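Local coordinates for SspB protein (Streptomyces clavuligerus, PDB 6JUF), which is a metal-binding protein, probably a DNase of the SspABCD-SspE system, which senses DNA phosphorothioation and defends bacteria against phages, at residues Ala30-Leu42 / Ala82-Asp96. Numbering follows the deposited sequence.
Sequences AYMQVQSNPEAFL and AMLSYPTWEARWLLD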
ATOM      1  N   ALA B  30       3.262 -15.330  -0.411  1.00 10.60           N
ATOM      2  CA  ALA B  30       4.312 -16.183  -0.999  1.00 10.61           C
ATOM      3  C   ALA B  30       5.340 -16.606   0.083  1.00 10.38           C
ATOM      4  O   ALA B  30       5.666 -17.790   0.206  1.00 13.04           O
ATOM      5  CB  ALA B  30       4.961 -15.509  -2.208  1.00 12.93           C
ATOM      6  N   TYR B  31       5.807 -15.643   0.880  1.00 10.58           N
ATOM      7  CA  TYR B  31       6.773 -15.928   1.940  1.00 11.68           C
ATOM      8  C   TYR B  31       6.253 -16.990   2.892  1.00 13.68           C
ATOM      9  O   TYR B  31       6.920 -17.946   3.229  1.00 14.60           O
ATOM     10  CB  TYR B  31       7.165 -14.653   2.682  1.00 10.17           C
ATOM     11  CG  TYR B  31       8.091 -14.993   3.874  1.00  9.45           C
ATOM     12  CD1 TYR B  31       9.378 -15.418   3.708  1.00 13.56           C
ATOM     13  CD2 TYR B  31       7.586 -14.902   5.195  1.00 12.79           C
ATOM     14  CE1 TYR B  31      10.203 -15.768   4.769  1.00 18.02           C
ATOM     15  CE2 TYR B  31       8.429 -15.272   6.293  1.00 12.13           C
ATOM     16  CZ  TYR B  31       9.726 -15.671   6.071  1.00 14.32           C
ATOM     17  OH  TYR B  31      10.511 -15.975   7.134  1.00 18.10           O
ATOM     18  N   MET B  32       5.025 -16.779   3.330  1.00 10.32           N
ATOM     19  CA  MET B  32       4.415 -17.621   4.387  1.00 13.81           C
ATOM     20  C   MET B  32       4.264 -19.071   3.887  1.00 11.92           C
ATOM     21  O   MET B  32       4.455 -20.045   4.609  1.00 15.14           O
ATOM     22  CB  MET B  32       3.064 -17.082   4.873  1.00 13.09           C
ATOM     23  CG  MET B  32       3.069 -15.781   5.684  1.00 19.91           C
ATOM     24  SD  MET B  32       4.311 -15.773   7.009  1.00 27.62           S
ATOM     25  CE  MET B  32       3.568 -16.995   8.113  1.00 29.30           C
ATOM     26  N   GLN B  33       3.904 -19.197   2.618  1.00 11.60           N
ATOM     27  CA  GLN B  33       3.736 -20.523   1.974  1.00 10.83           C
ATOM     28  C   GLN B  33       5.045 -21.247   1.602  1.00 13.44           C
ATOM     29  O   GLN B  33       5.202 -22.426   1.929  1.00 15.05           O
ATOM     30  CB  GLN B  33       2.900 -20.367   0.694  1.00 12.35           C
ATOM     31  CG  GLN B  33       1.421 -20.122   0.876  1.00 16.80           C
ATOM     32  CD  GLN B  33       0.649 -21.409   0.987  1.00 25.16           C
ATOM     33  OE1 GLN B  33       0.471 -22.109  -0.007  1.00 24.57           O
ATOM     34  NE2 GLN B  33       0.214 -21.741   2.183  1.00 22.55           N
ATOM     35  N   VAL B  34       6.004 -20.549   0.968  1.00 11.59           N
ATOM     36  CA  VAL B  34       7.263 -21.158   0.509  1.00 12.78           C
ATOM     37  C   VAL B  34       8.141 -21.574   1.684  1.00 11.61           C
ATOM     38  O   VAL B  34       9.035 -22.355   1.513  1.00 13.24           O
ATOM     39  CB  VAL B  34       8.009 -20.233  -0.495  1.00 14.93           C
ATOM     40  CG1 VAL B  34       8.682 -19.073   0.214  1.00 12.17           C
ATOM     41  CG2 VAL B  34       9.026 -21.022  -1.310  1.00 17.74           C
ATOM     42  N   GLN B  35       7.924 -20.954   2.864  1.00 12.20           N
ATOM     43  CA  GLN B  35       8.760 -21.251   4.047  1.00 14.61           C
ATOM     44  C   GLN B  35       8.723 -22.780   4.368  1.00 12.21           C
ATOM     45  O   GLN B  35       9.748 -23.402   4.677  1.00 16.12           O
ATOM     46  CB  GLN B  35       8.269 -20.434   5.218  1.00 18.96           C
ATOM     47  CG  GLN B  35       9.358 -19.611   5.857  1.00 26.97           C
ATOM     48  CD  GLN B  35       8.964 -19.095   7.237  1.00 27.73           C
ATOM     49  OE1 GLN B  35       7.808 -18.739   7.460  1.00 34.41           O
ATOM     50  NE2 GLN B  35       9.941 -19.023   8.160  1.00 28.80           N
ATOM     51  N   SER B  36       7.538 -23.350   4.173  1.00 13.22           N
ATOM     52  CA  SER B  36       7.381 -24.802   4.413  1.00 13.08           C
ATOM     53  C   SER B  36       7.128 -25.658   3.196  1.00 11.95           C
ATOM     54  O   SER B  36       7.290 -26.845   3.271  1.00 13.43           O
ATOM     55  CB  SER B  36       6.349 -25.147   5.446  1.00 15.94           C
ATOM     56  OG  SER B  36       5.129 -24.644   5.044  1.00 19.62           O
ATOM     57  N   ASN B  37       6.739 -25.044   2.067  1.00 12.60           N
ATOM     58  CA  ASN B  37       6.352 -25.815   0.876  1.00 10.96           C
ATOM     59  C   ASN B  37       7.090 -25.364  -0.389  1.00  9.26           C
ATOM     60  O   ASN B  37       6.691 -24.318  -0.988  1.00 10.40           O
ATOM     61  CB  ASN B  37       4.866 -25.635   0.637  1.00 13.11           C
ATOM     62  CG  ASN B  37       4.319 -26.569  -0.460  1.00 12.85           C
ATOM     63  OD1 ASN B  37       3.139 -26.479  -0.790  1.00 16.18           O
ATOM     64  ND2 ASN B  37       5.127 -27.458  -0.998  1.00 11.19           N
ATOM     65  N   PRO B  38       8.152 -26.077  -0.803  1.00 13.36           N
ATOM     66  CA  PRO B  38       8.918 -25.706  -2.017  1.00 13.77           C
ATOM     67  C   PRO B  38       8.071 -25.821  -3.286  1.00 12.27           C
ATOM     68  O   PRO B  38       8.383 -25.232  -4.329  1.00 12.32           O
ATOM     69  CB  PRO B  38      10.082 -26.697  -2.046  1.00 17.14           C
ATOM     70  CG  PRO B  38       9.914 -27.621  -0.911  1.00 17.62           C
ATOM     71  CD  PRO B  38       8.711 -27.267  -0.102  1.00 12.18           C
ATOM     72  N   GLU B  39       6.965 -26.565  -3.158  1.00 11.06           N
ATOM     73  CA  GLU B  39       6.029 -26.765  -4.279  1.00 13.06           C
ATOM     74  C   GLU B  39       4.859 -25.805  -4.184  1.00 12.96           C
ATOM     75  O   GLU B  39       3.829 -26.006  -4.826  1.00 12.28           O
ATOM     76  CB  GLU B  39       5.588 -28.261  -4.395  1.00 12.63           C
ATOM     77  CG  GLU B  39       6.813 -29.176  -4.541  1.00 23.52           C
ATOM     78  CD  GLU B  39       6.506 -30.660  -4.571  1.00 27.39           C
ATOM     79  OE1 GLU B  39       6.896 -31.400  -3.632  1.00 29.69           O
ATOM     80  OE2 GLU B  39       5.923 -31.106  -5.592  1.00 26.77           O
ATOM     81  N   ALA B  40       5.003 -24.716  -3.418  1.00 11.34           N
ATOM     82  CA  ALA B  40       3.872 -23.811  -3.221  1.00 10.77           C
ATOM     83  C   ALA B  40       3.242 -23.230  -4.511  1.00 12.25           C
ATOM     84  O   ALA B  40       2.014 -23.027  -4.560  1.00 11.79           O
ATOM     85  CB  ALA B  40       4.277 -22.659  -2.294  1.00 11.97           C
ATOM     86  N   PHE B  41       4.049 -23.000  -5.533  1.00 10.05           N
ATOM     87  CA  PHE B  41       3.540 -22.450  -6.804  1.00 10.84           C
ATOM     88  C   PHE B  41       3.244 -23.521  -7.842  1.00 11.19           C
ATOM     89  O   PHE B  41       2.724 -23.199  -8.923  1.00 13.92           O
ATOM     90  CB  PHE B  41       4.531 -21.437  -7.403  1.00 11.83           C
ATOM     91  CG  PHE B  41       4.953 -20.376  -6.441  1.00  9.75           C
ATOM     92  CD1 PHE B  41       4.045 -19.371  -6.084  1.00  9.45           C
ATOM     93  CD2 PHE B  41       6.256 -20.321  -5.951  1.00 11.91           C
ATOM     94  CE1 PHE B  41       4.414 -18.390  -5.165  1.00 14.55           C
ATOM     95  CE2 PHE B  41       6.630 -19.354  -5.025  1.00 13.89           C
ATOM     96  CZ  PHE B  41       5.711 -18.380  -4.656  1.00 13.64           C
ATOM     97  N   LEU B  42       3.453 -24.786  -7.497  1.00 11.07           N
ATOM     98  CA  LEU B  42       3.273 -25.874  -8.483  1.00 13.75           C
ATOM     99  C   LEU B  42       2.122 -26.773  -8.105  1.00 12.11           C
ATOM    100  O   LEU B  42       1.613 -27.528  -8.960  1.00 12.58           O
ATOM    101  CB  LEU B  42       4.554 -26.693  -8.509  1.00 16.07           C
ATOM    102  CG  LEU B  42       5.743 -25.929  -9.084  1.00 19.50           C
ATOM    103  CD1 LEU B  42       6.955 -26.779  -8.767  1.00 25.97           C
ATOM    104  CD2 LEU B  42       5.625 -25.633 -10.561  1.00 25.61           C
ATOM    105  N   ALA B  82      10.990 -29.918 -12.613  1.00 30.43           N
ATOM    106  CA  ALA B  82      10.310 -28.860 -11.813  1.00 25.05           C
ATOM    107  C   ALA B  82      11.252 -27.983 -11.019  1.00 23.66           C
ATOM    108  O   ALA B  82      12.141 -28.480 -10.298  1.00 21.66           O
ATOM    109  CB  ALA B  82       9.210 -29.431 -10.908  1.00 24.32           C
ATOM    110  N   MET B  83      11.094 -26.671 -11.213  1.00 20.68           N
ATOM    111  CA  MET B  83      11.903 -25.685 -10.461  1.00 17.62           C
ATOM    112  C   MET B  83      11.113 -25.336  -9.219  1.00 16.52           C
ATOM    113  O   MET B  83      10.032 -24.747  -9.287  1.00 15.43           O
ATOM    114  CB  MET B  83      12.233 -24.442 -11.303  1.00 16.37           C
ATOM    115  CG  MET B  83      13.265 -24.747 -12.405  1.00 22.64           C
ATOM    116  SD  MET B  83      14.890 -24.857 -11.701  1.00 22.21           S
ATOM    117  CE  MET B  83      15.349 -23.141 -11.478  1.00 18.68           C
ATOM    118  N   LEU B  84      11.625 -25.753  -8.090  1.00 16.06           N
ATOM    119  CA  LEU B  84      10.983 -25.490  -6.819  1.00 12.55           C
ATOM    120  C   LEU B  84      11.469 -24.113  -6.262  1.00 11.70           C
ATOM    121  O   LEU B  84      12.545 -23.644  -6.611  1.00 13.31           O
ATOM    122  CB  LEU B  84      11.317 -26.592  -5.790  1.00 14.31           C
ATOM    123  CG  LEU B  84      11.000 -28.064  -6.167  1.00 18.99           C
ATOM    124  CD1 LEU B  84      10.815 -28.907  -4.924  1.00 16.28           C
ATOM    125  CD2 LEU B  84       9.771 -28.180  -7.010  1.00 18.18           C
ATOM    126  N   SER B  85      10.718 -23.592  -5.270  1.00 11.50           N
ATOM    127  CA  SER B  85      11.038 -22.234  -4.674  1.00 10.36           C
ATOM    128  C   SER B  85      11.445 -22.300  -3.218  1.00 11.85           C
ATOM    129  O   SER B  85      10.952 -23.191  -2.519  1.00 12.97           O
ATOM    130  CB  SER B  85       9.834 -21.288  -4.810  1.00 11.76           C
ATOM    131  OG  SER B  85       9.616 -21.026  -6.185  1.00 12.47           O
ATOM    132  N   TYR B  86      12.394 -21.473  -2.808  1.00 11.40           N
ATOM    133  CA  TYR B  86      12.969 -21.516  -1.451  1.00  9.72           C
ATOM    134  C   TYR B  86      13.103 -20.050  -1.044  1.00 10.53           C
ATOM    135  O   TYR B  86      13.621 -19.271  -1.814  1.00 11.49           O
ATOM    136  CB  TYR B  86      14.291 -22.262  -1.438  1.00 11.85           C
ATOM    137  CG  TYR B  86      14.152 -23.657  -2.004  1.00 12.46           C
ATOM    138  CD1 TYR B  86      13.827 -24.712  -1.143  1.00 11.17           C
ATOM    139  CD2 TYR B  86      14.374 -23.924  -3.368  1.00 13.04           C
ATOM    140  CE1 TYR B  86      13.672 -26.011  -1.657  1.00 12.78           C
ATOM    141  CE2 TYR B  86      14.202 -25.190  -3.889  1.00 14.65           C
ATOM    142  CZ  TYR B  86      13.894 -26.226  -3.018  1.00 14.66           C
ATOM    143  OH  TYR B  86      13.762 -27.494  -3.481  1.00 17.55           O
ATOM    144  N   PRO B  87      12.652 -19.720   0.179  1.00  8.75           N
ATOM    145  CA  PRO B  87      12.802 -18.369   0.696  1.00  8.88           C
ATOM    146  C   PRO B  87      14.281 -17.986   0.987  1.00  9.37           C
ATOM    147  O   PRO B  87      15.036 -18.795   1.529  1.00  9.87           O
ATOM    148  CB  PRO B  87      11.983 -18.395   2.025  1.00  8.44           C
ATOM    149  CG  PRO B  87      12.156 -19.813   2.531  1.00  8.43           C
ATOM    150  CD  PRO B  87      12.193 -20.664   1.247  1.00  9.68           C
ATOM    151  N   THR B  88      14.682 -16.749   0.612  1.00  9.22           N
ATOM    152  CA  THR B  88      16.033 -16.315   0.834  1.00 10.33           C
ATOM    153  C   THR B  88      16.163 -15.825   2.253  1.00  9.18           C
ATOM    154  O   THR B  88      15.124 -15.490   2.902  1.00  9.43           O
ATOM    155  CB  THR B  88      16.377 -15.176  -0.125  1.00 10.57           C
ATOM    156  OG1 THR B  88      15.445 -14.101   0.117  1.00  8.95           O
ATOM    157  CG2 THR B  88      16.253 -15.604  -1.563  1.00  8.84           C
ATOM    158  N   TRP B  89      17.363 -15.701   2.750  1.00  8.90           N
ATOM    159  CA  TRP B  89      17.580 -15.141   4.080  1.00 10.79           C
ATOM    160  C   TRP B  89      17.070 -13.727   4.109  1.00 12.77           C
ATOM    161  O   TRP B  89      16.565 -13.282   5.148  1.00 11.17           O
ATOM    162  CB  TRP B  89      19.066 -15.251   4.403  1.00 12.50           C
ATOM    163  CG  TRP B  89      19.414 -14.615   5.747  1.00 12.11           C
ATOM    164  CD1 TRP B  89      19.485 -15.244   6.987  1.00 15.11           C
ATOM    165  CD2 TRP B  89      19.743 -13.202   6.025  1.00 12.05           C
ATOM    166  NE1 TRP B  89      19.876 -14.362   7.966  1.00 12.76           N
ATOM    167  CE2 TRP B  89      19.996 -13.109   7.458  1.00 12.26           C
ATOM    168  CE3 TRP B  89      19.807 -12.057   5.244  1.00 13.03           C
ATOM    169  CZ2 TRP B  89      20.402 -11.912   8.069  1.00 11.83           C
ATOM    170  CZ3 TRP B  89      20.151 -10.860   5.851  1.00 14.12           C
ATOM    171  CH2 TRP B  89      20.454 -10.787   7.231  1.00 13.83           C
ATOM    172  N   GLU B  90      17.175 -12.983   2.984  1.00 10.25           N
ATOM    173  CA  GLU B  90      16.647 -11.632   2.975  1.00 11.80           C
ATOM    174  C   GLU B  90      15.141 -11.565   3.223  1.00 10.30           C
ATOM    175  O   GLU B  90      14.619 -10.627   3.868  1.00  9.93           O
ATOM    176  CB  GLU B  90      17.035 -10.860   1.644  1.00  9.43           C
ATOM    177  CG  GLU B  90      18.499 -10.462   1.581  1.00 10.58           C
ATOM    178  CD  GLU B  90      19.476 -11.588   1.303  1.00  9.79           C
ATOM    179  OE1 GLU B  90      19.034 -12.744   0.906  1.00 10.39           O
ATOM    180  OE2 GLU B  90      20.659 -11.336   1.436  1.00 14.96           O
ATOM    181  N   ALA B  91      14.390 -12.528   2.677  1.00  9.40           N
ATOM    182  CA  ALA B  91      12.964 -12.578   2.913  1.00  8.94           C
ATOM    183  C   ALA B  91      12.711 -12.898   4.402  1.00  9.91           C
ATOM    184  O   ALA B  91      11.831 -12.268   5.017  1.00  8.60           O
ATOM    185  CB  ALA B  91      12.288 -13.639   2.045  1.00  8.38           C
ATOM    186  N   ARG B  92      13.478 -13.800   5.007  1.00 10.16           N
ATOM    187  CA  ARG B  92      13.343 -14.050   6.452  1.00 10.61           C
ATOM    188  C   ARG B  92      13.621 -12.735   7.232  1.00  9.47           C
ATOM    189  O   ARG B  92      12.922 -12.488   8.208  1.00 10.20           O
ATOM    190  CB  ARG B  92      14.333 -15.135   6.899  1.00 12.29           C
ATOM    191  CG  ARG B  92      14.497 -15.331   8.396  1.00 13.09           C
ATOM    192  CD  ARG B  92      13.191 -15.814   9.018  1.00 11.44           C
ATOM    193  NE  ARG B  92      13.249 -15.985  10.489  1.00 14.34           N
ATOM    194  CZ  ARG B  92      13.000 -15.020  11.373  1.00 16.35           C
ATOM    195  NH1 ARG B  92      12.764 -13.745  10.992  1.00 14.62           N
ATOM    196  NH2 ARG B  92      13.051 -15.309  12.682  1.00 18.56           N
ATOM    197  N   TRP B  93      14.623 -11.965   6.842  1.00  8.89           N
ATOM    198  CA  TRP B  93      14.977 -10.757   7.564  1.00 10.85           C
ATOM    199  C   TRP B  93      13.875  -9.707   7.413  1.00 10.61           C
ATOM    200  O   TRP B  93      13.577  -8.992   8.353  1.00 10.19           O
ATOM    201  CB  TRP B  93      16.339 -10.280   7.075  1.00  9.72           C
ATOM    202  CG  TRP B  93      16.712  -8.933   7.624  1.00  9.48           C
ATOM    203  CD1 TRP B  93      17.418  -8.638   8.784  1.00  9.82           C
ATOM    204  CD2 TRP B  93      16.429  -7.643   6.992  1.00  8.96           C
ATOM    205  NE1 TRP B  93      17.532  -7.279   8.936  1.00 10.05           N
ATOM    206  CE2 TRP B  93      16.960  -6.628   7.870  1.00  9.05           C
ATOM    207  CE3 TRP B  93      15.781  -7.255   5.802  1.00  8.98           C
ATOM    208  CZ2 TRP B  93      16.859  -5.252   7.572  1.00  9.71           C
ATOM    209  CZ3 TRP B  93      15.734  -5.882   5.509  1.00  9.87           C
ATOM    210  CH2 TRP B  93      16.240  -4.913   6.416  1.00  8.31           C
ATOM    211  N   LEU B  94      13.293  -9.546   6.207  1.00  9.83           N
ATOM    212  CA  LEU B  94      12.373  -8.450   5.943  1.00  9.64           C
ATOM    213  C   LEU B  94      10.917  -8.749   6.249  1.00 10.63           C
ATOM    214  O   LEU B  94      10.189  -7.940   6.884  1.00  8.28           O
ATOM    215  CB  LEU B  94      12.482  -8.048   4.442  1.00  7.22           C
ATOM    216  CG  LEU B  94      11.469  -6.935   4.040  1.00  7.91           C
ATOM    217  CD1 LEU B  94      11.766  -5.592   4.746  1.00  8.98           C
ATOM    218  CD2 LEU B  94      11.453  -6.778   2.523  1.00  9.37           C
ATOM    219  N   LEU B  95      10.441  -9.903   5.798  1.00  9.62           N
ATOM    220  CA  LEU B  95       9.032 -10.195   5.754  1.00  9.17           C
ATOM    221  C   LEU B  95       8.482 -11.049   6.886  1.00 10.87           C
ATOM    222  O   LEU B  95       7.259 -11.141   7.008  1.00 10.55           O
ATOM    223  CB  LEU B  95       8.656 -10.864   4.399  1.00 10.19           C
ATOM    224  CG  LEU B  95       8.919  -9.957   3.187  1.00  8.99           C
ATOM    225  CD1 LEU B  95       8.682 -10.834   1.945  1.00 12.42           C
ATOM    226  CD2 LEU B  95       8.002  -8.767   3.244  1.00  9.00           C
ATOM    227  N   ASP B  96       9.304 -11.737   7.634  1.00 12.21           N
ATOM    228  CA  ASP B  96       8.812 -12.560   8.724  1.00 12.22           C
ATOM    229  C   ASP B  96       8.049 -11.693   9.726  1.00 15.20           C
ATOM    230  O   ASP B  96       8.350 -10.496   9.921  1.00 12.24           O
ATOM    231  CB  ASP B  96       9.984 -13.222   9.408  1.00 14.58           C
ATOM    232  CG  ASP B  96       9.562 -14.432  10.185  1.00 15.93           C
ATOM    233  OD1 ASP B  96       9.261 -14.274  11.392  1.00 18.07           O
ATOM    234  OD2 ASP B  96       9.480 -15.515   9.592  1.00 16.88           O
TER
HETATM  235  O   HOH W   1      10.891 -24.045   0.366  1.00 12.62           O
HETATM  236  O   HOH W   2      10.312 -18.054  10.484  1.00 33.15           O
HETATM  237  O   HOH W   3       7.146 -17.147   9.638  1.00 33.82           O
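Tyr-31 and Asp-96 both send CG anti to the backbone N (chi1 175° for Tyr-31), and their polar ends meet beyond helix 89-95. The phenol hydroxyl donates to the anti lone pair of Asp-96 OD2, 2.7 Å from OH to OD2, with OD2 at the ring's edge and the carboxylate turned 82° from its plane. Tyrosine suits the place because its ring also packs against Ala-91, CD1 to CB 3.8 Å, whose methyl is small enough for the ring to lie beside the helix, while Leu-95 CB covers one face. A water joins OD2 to Gln-35 OE1.

Farther along, branched Val-34 gives CG1 to Pro-87 CB (3.8 Å) and CG2 to Ser-85. Pro-38, with no N-H to satisfy, accepts at O from Ser-85 N (3.0 Å, 176°), and its CB touches Tyr-86 CE1. Leu-42 CD1 meets Leu-84 CD2 at 3.6 Å, apolar branch to apolar branch. Helix 24-34 and its following turn thus pack over helix 89-95 and the antiparallel pair 70-74/83-87, tied to both by the Tyr-31 and Pro-38 bonds. Phenol and water donate to OD2, and Arg-92, bridged to Asp-98, faces OD1 by charge alone; together they probably stabilise the carboxylate's negative charge.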